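Local coordinates for YrdC-like domain-containing protein (Streptococcus mutans, PDB 3L7V) that is of unknown function but belongs to the YrdC/Sua5 family, may bind double-stranded RNA and may take part in tRNA modification, at residues Glu83-Asn88 / Tyr185-Asn190; Ser73-Leu78 / Arg148-Thr153; Pro92-Cys97 / Thr158-Ile163; Val59-Thr64 / Asp212-Ala217. All blocks are in the same frame, centred on the assembly; numbering follows the deposited sequence.

Interaction 1 (Glu83-Asn88 / Tyr185-Asn190); sequences EAKKRN and YASSAN. With SO4 (sulfate ion), chain H; SO4 (sulfate ion), chain B.
Lys85, on the last turn of helix 75-85, reaches over the end of strand 185-188 and binds the backbone there: its NZ donates to Ser188 O at 2.9 Å. The ammonium approaches at a C=O...N angle of 141°, tilted modestly from the carbonyl plane, while a second and weak bond runs from Lys85 NZ to Ser187 OG. A third acceptor is a sulfate oxygen, O3 of the chain H ion, 2.8 Å from Lys85 NZ. The lysine gets there because its chain bends at chi2 and chi3, which lays CD and CE against the Ser188 carbonyl.

Arg87 enters beside it on an extended arm. With CG opposite the backbone N across the CA-CB bond (chi1 174°), the guanidinium is carried to Ser187, whose OG lies over one of its faces; Arg87 NH1 and Ser187 OG are 2.8 Å apart, but the angle is too poor for a hydrogen bond. The plane is held from elsewhere, by NE to Lys91 O and NH2 to Pro92 O.

The close packing is round buried Ser187, under Lys85 and Arg87; toward exposed Asn190 the segments separate and a water spans them, donating to Lys85 O and, at 2.7 Å, to Asn190 OD1. Lys86, with positive phi, closes the helix in a Schellman motif. On the exposed side, Ser188 N donates to O3 of the chain B sulfate at 3.2 Å. Two sulfates, probably from the crystallisation liquor, beside a lysine, an arginine and a strand-end N-H suggest a surface suited to anions, consistent with the phosphates of a nucleotide or RNA.

Interaction 2 (Ser73-Leu78 / Arg148-Thr153); sequences SDKKGL and REELMT
Lys75 NZ is gripped from the side of segment 148-153 by Glu150 OE2, in a salt bridge of 3.1 Å, and from just before that segment by Gly147 O. The ammonium meets OE2 nearly in line with its C-O bond. Glu150 stretches out fully beyond CG to deliver the carboxylate, whereas the lysine chain bends at chi2 and again at chi4 (-73°), which turns NZ toward its acceptors. The methylenes of the same lysine cross the Leu151 side chain at about a right angle, lying against its CD2 branch.

Behind this polar rim lies the apolar part. Leu78 CD1 reaches CG of Met152, which is present as selenomethionine, at 4.0 Å and Leu151 CB at 4.2 Å; the two leucine side chains slide past each other in opposite directions. The contact thus sets the first turn of helix 75-85 against the short, weakly bonded helical turn 149-152. Asp74 is the N-cap of the longer helix: its OD1 accepts from Gly77 N at 2.8 Å, a capping bond that meets the oxygen nearly end-on.

Beside the cap, the Arg148 guanidinium lies with one face toward the backbone of Ser73 and Asp74, with Asp74 CA 3.9 Å above its plane and off toward the rim. A bend at chi3 (68°) folds the arginine back to this place. Its strongest polar partner is Asp146, whose OD1 pairs with Arg148 NH1 and also receives a weak bond from Lys75 N, connecting the arginine with the start of the helix, while Tyr144 adds a cation-pi contact.

Interaction 3 (Pro92-Cys97 / Thr158-Ile163); sequences PGVVLC and TSCFVI
Two neighbouring parallel strands of the central mixed sheet, 94-96 and 158-163, are joined here by a short ladder: Val95 N donates to Cys160 O at 2.9 Å, Val95 O accepts from Val162 N at 3.1 Å, and Cys97 N continues to Val162 O. In all three the donor lies close to the line of the C=O bond, and the strand axes, 4.9 Å apart at closest, cross at -35°, a marked twist.

On one face Val95 and Phe161 run side by side, with Val95 CB 3.8 Å from Phe161 CD1. The valine's CG2 stands over one face of the ring, while Cys97 SG comes to the edge of that ring in its plane, 3.8 Å from Phe161 CD1, a sulfur-aromatic contact. With SG opposite its carbonyl carbon (chi1 -66°), the cysteine aims its sulfur at that edge. Leu103 and Leu106 of helix 100-106 pack on Phe161, and Trp133 meets the phenylalanine ring at an inclined angle.

This pair lies within the alpha/beta sheet of the YrdC-type domain, where strand 185-188 flanks 94-96 on its other side. On the second face Val94 CG2 meets Val162 CG2 at 4.2 Å, and Val94 CG1 touches Cys160 CB.

Interaction 4 (Val59-Thr64 / Asp212-Ala217); sequences VIVCPT and DLVIEA
A parallel strand pair toward one margin of the mixed sheet is formed by 59-64 and 213-216, whose axes run 4.8 Å apart and diverge by only 8°. Val61 carries its central bonds: Val61 N donates to Leu213 O at 2.9 Å, and Val61 O accepts from Ile215 N at 3.1 Å. The first lies nearly in line with its carbonyl, whereas in the second the N-H comes from 41° above the carbonyl plane.

Just before strand 213-216, Asp212 adds two bonds to Val59. Its backbone N donates to Val59 O, and its OD2 accepts from Val59 N at 3.2 Å, met from above the carboxylate plane. Because CG is turned beside the aspartate's own N (chi1 -51°), the carboxylate folds back over Val59; its other oxygen, OD1, forms a salt bridge with Arg80.

Side chains fill both faces. Val61 CG1 and Val214 CG1 lie 3.9 Å apart, the two valines pointing the same way. On the other face Ile60 CD1 meets Ile215 CD1, and Ile52 of helix 47-54 packs against Ile60. Further along, Pro63 crosses Ile215 at about a right angle, its CD 3.9 Å from Ile215 CG2, and Pro63 CG touches CB of Ala217, the residue at the N-cap position of helix 218-223. Parallel strands packed against helices are typical of alpha/beta folds; here the pair belongs to a mixed sheet, since 67-72 runs antiparallel to 59-64.

All four contacts lie in the YrdC-like part of the chain. Interaction 4 spans the longest loop and encloses the other three; interaction 3 is nested inside interaction 1, while interaction 2 alternates along the chain with both. Interactions 1, 3 and 4 reach the same mixed sheet, and interactions 1 and 2 share helix 75-85. Interactions 1, 2 and 3 touch one another, their centres 12 to 14 Å apart: Tyr185 packs on Arg148 and Leu78, and strand 185-188 pairs with strand 94-96. The centre of interaction 4 is about 19 Å from those of interactions 2 and 3. The sheet and helix 75-85 together join chain-distant pieces, and the sulfates of interaction 1 sit at the end of one of the sheet's own strands.

Interaction 1 (Glu83-Asn88 / Tyr185-Asn190)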
loop_
_atom_site.group_PDB
_atom_site.type_symbol
_atom_site.label_atom_id
_atom_site.label_comp_id
_atom_site.label_asym_id
_atom_site.label_seq_id
_atom_site.Cartn_x
_atom_site.Cartn_y
_atom_site.Cartn_z
ATOM N N GLU A 83 7.779 -15.950 -4.405
ATOM C CA GLU A 83 8.951 -16.820 -4.557
ATOM C C GLU A 83 10.276 -16.087 -4.306
ATOM O O GLU A 83 11.153 -16.603 -3.609
ATOM C CB GLU A 83 8.963 -17.464 -5.947
ATOM C CG GLU A 83 10.217 -18.274 -6.257
ATOM N N ALA A 84 10.415 -14.887 -4.873
ATOM C CA ALA A 84 11.657 -14.114 -4.768
ATOM C C ALA A 84 11.978 -13.688 -3.336
ATOM O O ALA A 84 13.147 -13.652 -2.952
ATOM C CB ALA A 84 11.619 -12.892 -5.694
ATOM N N LYS A 85 10.945 -13.361 -2.557
ATOM C CA LYS A 85 11.129 -12.959 -1.162
ATOM C C LYS A 85 11.063 -14.146 -0.213
ATOM O O LYS A 85 11.517 -14.051 0.934
ATOM C CB LYS A 85 10.066 -11.944 -0.723
ATOM C CG LYS A 85 10.089 -10.641 -1.472
ATOM C CD LYS A 85 9.801 -9.475 -0.552
ATOM C CE LYS A 85 8.593 -9.714 0.329
ATOM N NZ LYS A 85 8.402 -8.572 1.273
ATOM N N LYS A 86 10.490 -15.251 -0.689
ATOM C CA LYS A 86 10.190 -16.404 0.158
ATOM C C LYS A 86 9.208 -15.983 1.252
ATOM O O LYS A 86 9.416 -16.252 2.439
ATOM C CB LYS A 86 11.467 -17.010 0.761
ATOM N N ARG A 87 8.137 -15.319 0.821
ATOM C CA ARG A 87 7.133 -14.753 1.714
ATOM C C ARG A 87 6.015 -15.758 1.997
ATOM O O ARG A 87 5.647 -16.545 1.130
ATOM C CB ARG A 87 6.571 -13.484 1.069
ATOM C CG ARG A 87 5.397 -12.814 1.776
ATOM C CD ARG A 87 4.932 -11.618 0.942
ATOM N NE ARG A 87 3.777 -10.907 1.494
ATOM C CZ ARG A 87 3.861 -9.803 2.228
ATOM N NH1 ARG A 87 5.046 -9.291 2.525
ATOM N NH2 ARG A 87 2.762 -9.211 2.668
ATOM N N ASN A 88 5.480 -15.733 3.214
ATOM C CA ASN A 88 4.348 -16.586 3.564
ATOM C C ASN A 88 3.114 -16.266 2.714
ATOM O O ASN A 88 2.715 -15.102 2.588
ATOM C CB ASN A 88 4.022 -16.472 5.053
ATOM N N TYR A 185 -0.295 -3.899 -7.411
ATOM C CA TYR A 185 -0.134 -4.522 -6.087
ATOM C C TYR A 185 1.332 -4.524 -5.661
ATOM O O TYR A 185 2.224 -4.406 -6.506
ATOM C CB TYR A 185 -0.667 -5.964 -6.081
ATOM C CG TYR A 185 -1.995 -6.135 -6.786
ATOM C CD1 TYR A 185 -2.073 -6.783 -8.015
ATOM C CD2 TYR A 185 -3.171 -5.639 -6.226
ATOM C CE1 TYR A 185 -3.284 -6.932 -8.671
ATOM C CE2 TYR A 185 -4.377 -5.784 -6.875
ATOM C CZ TYR A 185 -4.434 -6.430 -8.096
ATOM O OH TYR A 185 -5.645 -6.574 -8.743
ATOM N N ALA A 186 1.589 -4.675 -4.360
ATOM C CA ALA A 186 2.946 -4.496 -3.847
ATOM C C ALA A 186 3.260 -5.176 -2.523
ATOM O O ALA A 186 2.371 -5.573 -1.769
ATOM C CB ALA A 186 3.286 -3.019 -3.745
ATOM N N SER A 187 4.563 -5.252 -2.263
ATOM C CA SER A 187 5.153 -5.793 -1.047
ATOM C C SER A 187 6.535 -5.130 -0.943
ATOM O O SER A 187 7.085 -4.677 -1.956
ATOM C CB SER A 187 5.302 -7.307 -1.191
ATOM O OG SER A 187 5.333 -7.951 0.064
ATOM N N SER A 188 7.108 -5.057 0.252
ATOM C CA SER A 188 8.386 -4.351 0.392
ATOM C C SER A 188 9.547 -5.151 -0.178
ATOM O O SER A 188 9.533 -6.379 -0.158
ATOM C CB SER A 188 8.664 -3.938 1.845
ATOM O OG SER A 188 8.956 -5.053 2.668
ATOM N N ALA A 189 10.552 -4.438 -0.680
ATOM C CA ALA A 189 11.728 -5.042 -1.320
ATOM C C ALA A 189 12.813 -5.399 -0.297
ATOM O O ALA A 189 13.823 -4.700 -0.178
ATOM C CB ALA A 189 12.291 -4.097 -2.400
ATOM N N ASN A 190 12.597 -6.510 0.400
ATOM C CA ASN A 190 13.314 -6.857 1.629
ATOM C C ASN A 190 13.105 -5.851 2.747
ATOM O O ASN A 190 12.002 -5.756 3.281
ATOM C CB ASN A 190 14.798 -7.131 1.391
ATOM C CG ASN A 190 15.099 -8.613 1.336
ATOM O OD1 ASN A 190 14.182 -9.436 1.350
ATOM N ND2 ASN A 190 16.376 -8.964 1.279
HETATM S S SO4 H . 7.984 -10.196 4.757
HETATM O O1 SO4 H . 8.926 -10.606 5.796
HETATM O O2 SO4 H . 6.711 -9.837 5.378
HETATM O O3 SO4 H . 8.518 -9.024 4.065
HETATM O O4 SO4 H . 7.786 -11.305 3.821
HETATM S S SO4 B . 4.663 -4.927 3.634
HETATM O O1 SO4 B . 3.337 -5.537 3.521
HETATM O O2 SO4 B . 5.035 -4.798 5.039
HETATM O O3 SO4 B . 5.648 -5.778 2.964
HETATM O O4 SO4 B . 4.642 -3.584 3.052
HETATM O O HOH W 1 13.408 -11.933 1.869
#

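Interaction 2 (Ser73-Leu78 / Arg148-Thr153)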
loop_
_atom_site.group_PDB
_atom_site.type_symbol
_atom_site.label_atom_id
_atom_site.label_comp_id
_atom_site.label_asym_id
_atom_site.label_seq_id
_atom_site.Cartn_x
_atom_site.Cartn_y
_atom_site.Cartn_z
ATOM N N SER A 73 1.027 -6.432 -11.371
ATOM C CA SER A 73 -0.393 -6.231 -11.661
ATOM C C SER A 73 -1.195 -7.489 -12.070
ATOM O O SER A 73 -2.348 -7.373 -12.478
ATOM C CB SER A 73 -0.589 -5.098 -12.681
ATOM O OG SER A 73 -0.221 -5.511 -13.981
ATOM N N ASP A 74 -0.609 -8.681 -11.943
ATOM C CA ASP A 74 -1.370 -9.909 -12.180
ATOM C C ASP A 74 -0.904 -11.117 -11.368
ATOM O O ASP A 74 0.101 -11.058 -10.662
ATOM C CB ASP A 74 -1.407 -10.246 -13.676
ATOM C CG ASP A 74 -0.018 -10.423 -14.271
ATOM O OD1 ASP A 74 0.934 -10.720 -13.512
ATOM O OD2 ASP A 74 0.116 -10.257 -15.502
ATOM N N LYS A 75 -1.643 -12.217 -11.467
ATOM C CA LYS A 75 -1.310 -13.440 -10.725
ATOM C C LYS A 75 0.096 -14.001 -11.038
ATOM O O LYS A 75 0.849 -14.358 -10.122
ATOM C CB LYS A 75 -2.390 -14.505 -10.964
ATOM C CG LYS A 75 -2.125 -15.853 -10.311
ATOM C CD LYS A 75 -2.323 -15.797 -8.815
ATOM C CE LYS A 75 -2.237 -17.196 -8.196
ATOM N NZ LYS A 75 -3.428 -18.045 -8.486
ATOM N N LYS A 76 0.443 -14.080 -12.323
ATOM C CA LYS A 76 1.787 -14.505 -12.739
ATOM C C LYS A 76 2.917 -13.656 -12.126
ATOM O O LYS A 76 3.976 -14.180 -11.772
ATOM C CB LYS A 76 1.912 -14.502 -14.267
ATOM C CG LYS A 76 1.944 -15.870 -14.905
ATOM C CD LYS A 76 3.352 -16.474 -14.849
ATOM C CE LYS A 76 3.677 -17.036 -13.467
ATOM N NZ LYS A 76 5.117 -17.383 -13.304
ATOM N N GLY A 77 2.697 -12.346 -12.013
ATOM C CA GLY A 77 3.674 -11.471 -11.385
ATOM C C GLY A 77 3.724 -11.658 -9.877
ATOM O O GLY A 77 4.794 -11.556 -9.273
ATOM N N LEU A 78 2.563 -11.937 -9.274
ATOM C CA LEU A 78 2.460 -12.155 -7.829
ATOM C C LEU A 78 3.182 -13.414 -7.381
ATOM O O LEU A 78 3.860 -13.405 -6.357
ATOM C CB LEU A 78 0.995 -12.186 -7.371
ATOM C CG LEU A 78 0.328 -10.825 -7.184
ATOM C CD1 LEU A 78 -1.187 -10.922 -7.296
ATOM C CD2 LEU A 78 0.748 -10.205 -5.842
ATOM N N ARG A 148 -6.254 -14.217 -8.715
ATOM C CA ARG A 148 -5.389 -13.280 -7.974
ATOM C C ARG A 148 -5.861 -12.978 -6.536
ATOM O O ARG A 148 -5.053 -12.581 -5.685
ATOM C CB ARG A 148 -5.223 -11.974 -8.760
ATOM C CG ARG A 148 -6.534 -11.290 -9.086
ATOM C CD ARG A 148 -6.324 -10.009 -9.884
ATOM N NE ARG A 148 -5.824 -10.281 -11.224
ATOM C CZ ARG A 148 -5.587 -9.345 -12.136
ATOM N NH1 ARG A 148 -5.136 -9.689 -13.334
ATOM N NH2 ARG A 148 -5.799 -8.065 -11.855
ATOM N N GLU A 149 -7.159 -13.180 -6.280
ATOM C CA GLU A 149 -7.767 -12.980 -4.960
ATOM C C GLU A 149 -7.071 -13.821 -3.906
ATOM O O GLU A 149 -7.200 -13.577 -2.706
ATOM C CB GLU A 149 -9.258 -13.353 -4.968
ATOM C CG GLU A 149 -9.952 -13.177 -6.298
ATOM C CD GLU A 149 -9.731 -14.356 -7.229
ATOM O OE1 GLU A 149 -9.937 -15.505 -6.780
ATOM O OE2 GLU A 149 -9.361 -14.132 -8.404
ATOM N N GLU A 150 -6.347 -14.833 -4.359
ATOM C CA GLU A 150 -5.662 -15.731 -3.447
ATOM C C GLU A 150 -4.445 -15.030 -2.826
ATOM O O GLU A 150 -4.094 -15.287 -1.672
ATOM C CB GLU A 150 -5.272 -17.014 -4.190
ATOM C CG GLU A 150 -4.357 -17.957 -3.439
ATOM C CD GLU A 150 -3.725 -19.019 -4.353
ATOM O OE1 GLU A 150 -3.006 -19.904 -3.832
ATOM O OE2 GLU A 150 -3.944 -18.969 -5.588
ATOM N N LEU A 151 -3.826 -14.122 -3.582
ATOM C CA LEU A 151 -2.572 -13.491 -3.157
ATOM C C LEU A 151 -2.652 -11.993 -2.757
ATOM O O LEU A 151 -1.663 -11.428 -2.288
ATOM C CB LEU A 151 -1.468 -13.706 -4.209
ATOM C CG LEU A 151 -0.894 -15.116 -4.426
ATOM C CD1 LEU A 151 -0.501 -15.781 -3.114
ATOM C CD2 LEU A 151 -1.884 -15.981 -5.162
HETATM N N MSE A 152 -3.805 -11.352 -2.927
HETATM C CA MSE A 152 -3.937 -9.956 -2.504
HETATM C C MSE A 152 -5.197 -9.622 -1.673
HETATM O O MSE A 152 -5.490 -8.458 -1.421
HETATM C CB MSE A 152 -3.750 -8.992 -3.685
HETATM C CG MSE A 152 -4.233 -9.502 -5.040
HETATM SE SE MSE A 152 -6.171 -9.500 -5.260
HETATM C CE MSE A 152 -6.569 -7.751 -4.417
ATOM N N THR A 153 -5.936 -10.651 -1.270
ATOM C CA THR A 153 -6.923 -10.539 -0.200
ATOM C C THR A 153 -6.628 -11.651 0.796
ATOM O O THR A 153 -5.954 -12.628 0.458
ATOM C CB THR A 153 -8.390 -10.694 -0.693
ATOM O OG1 THR A 153 -8.659 -12.061 -1.015
ATOM C CG2 THR A 153 -8.670 -9.827 -1.904
#

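Interaction 3 (Pro92-Cys97 / Thr158-Ile163)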
loop_
_atom_site.group_PDB
_atom_site.type_symbol
_atom_site.label_atom_id
_atom_site.label_comp_id
_atom_site.label_asym_id
_atom_site.label_seq_id
_atom_site.Cartn_x
_atom_site.Cartn_y
_atom_site.Cartn_z
ATOM N N PRO A 92 -0.852 -11.393 2.507
ATOM C CA PRO A 92 -1.225 -10.784 1.218
ATOM C C PRO A 92 -0.423 -9.523 0.852
ATOM O O PRO A 92 0.059 -8.811 1.748
ATOM C CB PRO A 92 -2.711 -10.412 1.412
ATOM C CG PRO A 92 -3.117 -10.988 2.773
ATOM C CD PRO A 92 -1.858 -11.135 3.554
ATOM N N GLY A 93 -0.282 -9.264 -0.452
ATOM C CA GLY A 93 0.177 -7.965 -0.929
ATOM C C GLY A 93 -0.900 -6.903 -0.702
ATOM O O GLY A 93 -2.066 -7.230 -0.456
ATOM N N VAL A 94 -0.513 -5.632 -0.793
ATOM C CA VAL A 94 -1.421 -4.503 -0.557
ATOM C C VAL A 94 -1.896 -3.865 -1.869
ATOM O O VAL A 94 -1.247 -4.030 -2.912
ATOM C CB VAL A 94 -0.713 -3.416 0.270
ATOM C CG1 VAL A 94 -0.018 -4.035 1.482
ATOM C CG2 VAL A 94 0.290 -2.671 -0.589
ATOM N N VAL A 95 -3.017 -3.138 -1.819
ATOM C CA VAL A 95 -3.546 -2.420 -2.992
ATOM C C VAL A 95 -3.092 -0.947 -3.055
ATOM O O VAL A 95 -3.397 -0.158 -2.161
ATOM C CB VAL A 95 -5.096 -2.477 -3.051
ATOM C CG1 VAL A 95 -5.605 -1.800 -4.309
ATOM C CG2 VAL A 95 -5.594 -3.907 -2.991
ATOM N N LEU A 96 -2.368 -0.578 -4.111
ATOM C CA LEU A 96 -1.855 0.796 -4.268
ATOM C C LEU A 96 -2.845 1.707 -5.018
ATOM O O LEU A 96 -3.048 1.530 -6.219
ATOM C CB LEU A 96 -0.510 0.797 -5.017
ATOM C CG LEU A 96 0.714 0.081 -4.428
ATOM C CD1 LEU A 96 1.857 0.059 -5.436
ATOM C CD2 LEU A 96 1.170 0.717 -3.119
ATOM N N CYS A 97 -3.437 2.677 -4.313
ATOM C CA CYS A 97 -4.452 3.584 -4.889
ATOM C C CYS A 97 -3.847 4.872 -5.480
ATOM O O CYS A 97 -3.103 5.587 -4.809
ATOM C CB CYS A 97 -5.544 3.938 -3.842
ATOM S SG CYS A 97 -6.609 2.539 -3.303
ATOM N N THR A 158 -10.647 -9.184 3.004
ATOM C CA THR A 158 -10.202 -7.810 3.224
ATOM C C THR A 158 -8.867 -7.572 2.516
ATOM O O THR A 158 -8.156 -8.535 2.206
ATOM C CB THR A 158 -10.058 -7.496 4.743
ATOM O OG1 THR A 158 -9.139 -8.413 5.352
ATOM C CG2 THR A 158 -11.409 -7.613 5.464
ATOM N N SER A 159 -8.541 -6.303 2.249
ATOM C CA SER A 159 -7.194 -5.903 1.798
ATOM C C SER A 159 -6.730 -4.639 2.519
ATOM O O SER A 159 -7.541 -3.956 3.168
ATOM C CB SER A 159 -7.149 -5.639 0.286
ATOM O OG SER A 159 -7.535 -6.767 -0.487
ATOM N N CYS A 160 -5.430 -4.336 2.408
ATOM C CA CYS A 160 -4.882 -3.056 2.864
ATOM C C CYS A 160 -4.802 -2.063 1.695
ATOM O O CYS A 160 -4.043 -2.287 0.750
ATOM C CB CYS A 160 -3.484 -3.234 3.486
ATOM S SG CYS A 160 -2.739 -1.673 4.129
ATOM N N PHE A 161 -5.573 -0.975 1.769
ATOM C CA PHE A 161 -5.590 0.060 0.721
ATOM C C PHE A 161 -4.718 1.268 1.129
ATOM O O PHE A 161 -4.945 1.869 2.178
ATOM C CB PHE A 161 -7.038 0.533 0.443
ATOM C CG PHE A 161 -7.920 -0.507 -0.220
ATOM C CD1 PHE A 161 -8.072 -0.537 -1.601
ATOM C CD2 PHE A 161 -8.604 -1.443 0.541
ATOM C CE1 PHE A 161 -8.876 -1.482 -2.205
ATOM C CE2 PHE A 161 -9.408 -2.398 -0.059
ATOM C CZ PHE A 161 -9.546 -2.417 -1.435
ATOM N N VAL A 162 -3.748 1.639 0.295
ATOM C CA VAL A 162 -2.739 2.650 0.660
ATOM C C VAL A 162 -2.765 3.856 -0.269
ATOM O O VAL A 162 -2.899 3.678 -1.473
ATOM C CB VAL A 162 -1.311 2.052 0.562
ATOM C CG1 VAL A 162 -0.294 3.021 1.103
ATOM C CG2 VAL A 162 -1.231 0.738 1.302
ATOM N N ILE A 163 -2.608 5.064 0.285
ATOM C CA ILE A 163 -2.480 6.312 -0.494
ATOM C C ILE A 163 -1.203 7.084 -0.139
ATOM O O ILE A 163 -0.627 6.866 0.917
ATOM C CB ILE A 163 -3.659 7.317 -0.222
ATOM C CG1 ILE A 163 -3.824 7.559 1.290
ATOM C CG2 ILE A 163 -4.954 6.861 -0.880
ATOM C CD1 ILE A 163 -4.742 8.715 1.663
#

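Interaction 4 (Val59-Thr64 / Asp212-Ala217)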
loop_
_atom_site.group_PDB
_atom_site.type_symbol
_atom_site.label_atom_id
_atom_site.label_comp_id
_atom_site.label_asym_id
_atom_site.label_seq_id
_atom_site.Cartn_x
_atom_site.Cartn_y
_atom_site.Cartn_z
ATOM N N VAL A 59 7.181 -7.381 -13.492
ATOM C CA VAL A 59 7.586 -7.127 -12.102
ATOM C C VAL A 59 8.734 -6.112 -12.055
ATOM O O VAL A 59 9.766 -6.305 -12.715
ATOM C CB VAL A 59 8.101 -8.406 -11.394
ATOM C CG1 VAL A 59 8.577 -8.074 -9.991
ATOM C CG2 VAL A 59 7.038 -9.507 -11.363
ATOM N N ILE A 60 8.563 -5.046 -11.267
ATOM C CA ILE A 60 9.612 -4.042 -11.090
ATOM C C ILE A 60 9.928 -3.737 -9.621
ATOM O O ILE A 60 9.157 -4.094 -8.728
ATOM C CB ILE A 60 9.267 -2.715 -11.818
ATOM C CG1 ILE A 60 8.161 -1.953 -11.079
ATOM C CG2 ILE A 60 8.864 -2.965 -13.272
ATOM C CD1 ILE A 60 7.876 -0.618 -11.694
ATOM N N VAL A 61 11.082 -3.099 -9.383
ATOM C CA VAL A 61 11.410 -2.537 -8.074
ATOM C C VAL A 61 11.308 -1.013 -8.174
ATOM O O VAL A 61 11.674 -0.448 -9.205
ATOM C CB VAL A 61 12.809 -2.984 -7.566
ATOM C CG1 VAL A 61 13.356 -1.989 -6.552
ATOM C CG2 VAL A 61 12.746 -4.397 -6.949
ATOM N N CYS A 62 10.806 -0.363 -7.114
ATOM C CA CYS A 62 10.412 1.050 -7.152
ATOM C C CYS A 62 10.540 1.737 -5.785
ATOM O O CYS A 62 10.141 1.166 -4.773
ATOM C CB CYS A 62 8.959 1.142 -7.647
ATOM S SG CYS A 62 8.182 2.790 -7.749
ATOM N N PRO A 63 11.065 2.984 -5.760
ATOM C CA PRO A 63 11.307 3.765 -4.539
ATOM C C PRO A 63 10.008 4.220 -3.889
ATOM O O PRO A 63 9.032 4.457 -4.598
ATOM C CB PRO A 63 12.048 5.020 -5.044
ATOM C CG PRO A 63 12.287 4.814 -6.486
ATOM C CD PRO A 63 11.301 3.793 -6.964
ATOM N N THR A 64 10.001 4.346 -2.565
ATOM C CA THR A 64 8.878 4.952 -1.845
ATOM C C THR A 64 9.404 5.944 -0.815
ATOM O O THR A 64 10.617 6.093 -0.672
ATOM C CB THR A 64 8.044 3.901 -1.107
ATOM O OG1 THR A 64 8.805 3.388 -0.007
ATOM C CG2 THR A 64 7.673 2.767 -2.036
ATOM N N ASP A 212 12.480 -7.579 -13.416
ATOM C CA ASP A 212 12.697 -7.108 -14.794
ATOM C C ASP A 212 13.333 -5.705 -14.910
ATOM O O ASP A 212 13.946 -5.394 -15.925
ATOM C CB ASP A 212 11.397 -7.146 -15.615
ATOM C CG ASP A 212 10.683 -8.500 -15.554
ATOM O OD1 ASP A 212 11.352 -9.558 -15.519
ATOM O OD2 ASP A 212 9.432 -8.504 -15.538
ATOM N N LEU A 213 13.179 -4.870 -13.882
ATOM C CA LEU A 213 13.751 -3.515 -13.862
ATOM C C LEU A 213 13.866 -2.982 -12.424
ATOM O O LEU A 213 13.007 -3.256 -11.587
ATOM C CB LEU A 213 12.890 -2.553 -14.689
ATOM C CG LEU A 213 13.264 -1.071 -14.791
ATOM C CD1 LEU A 213 14.346 -0.870 -15.831
ATOM C CD2 LEU A 213 12.045 -0.230 -15.143
ATOM N N VAL A 214 14.925 -2.224 -12.152
ATOM C CA VAL A 214 15.093 -1.547 -10.867
ATOM C C VAL A 214 15.185 -0.031 -11.054
ATOM O O VAL A 214 16.094 0.463 -11.727
ATOM C CB VAL A 214 16.381 -2.005 -10.127
ATOM C CG1 VAL A 214 16.511 -1.275 -8.782
ATOM C CG2 VAL A 214 16.401 -3.534 -9.936
ATOM N N ILE A 215 14.252 0.703 -10.450
ATOM C CA ILE A 215 14.289 2.155 -10.498
ATOM C C ILE A 215 14.951 2.684 -9.222
ATOM O O ILE A 215 14.497 2.367 -8.119
ATOM C CB ILE A 215 12.862 2.730 -10.661
ATOM C CG1 ILE A 215 12.256 2.301 -12.003
ATOM C CG2 ILE A 215 12.859 4.234 -10.520
ATOM C CD1 ILE A 215 10.707 2.350 -12.044
ATOM N N GLU A 216 16.021 3.473 -9.382
ATOM C CA GLU A 216 16.825 4.002 -8.263
ATOM C C GLU A 216 16.532 5.476 -7.930
ATOM O O GLU A 216 16.298 6.274 -8.837
ATOM C CB GLU A 216 18.328 3.866 -8.562
ATOM C CG GLU A 216 18.790 2.442 -8.878
ATOM C CD GLU A 216 20.316 2.291 -8.918
ATOM O OE1 GLU A 216 21.043 3.264 -8.612
ATOM O OE2 GLU A 216 20.790 1.186 -9.250
ATOM N N ALA A 217 16.565 5.816 -6.635
ATOM C CA ALA A 217 16.411 7.197 -6.139
ATOM C C ALA A 217 16.766 7.332 -4.646
ATOM O O ALA A 217 15.978 7.867 -3.867
ATOM C CB ALA A 217 14.992 7.725 -6.391
#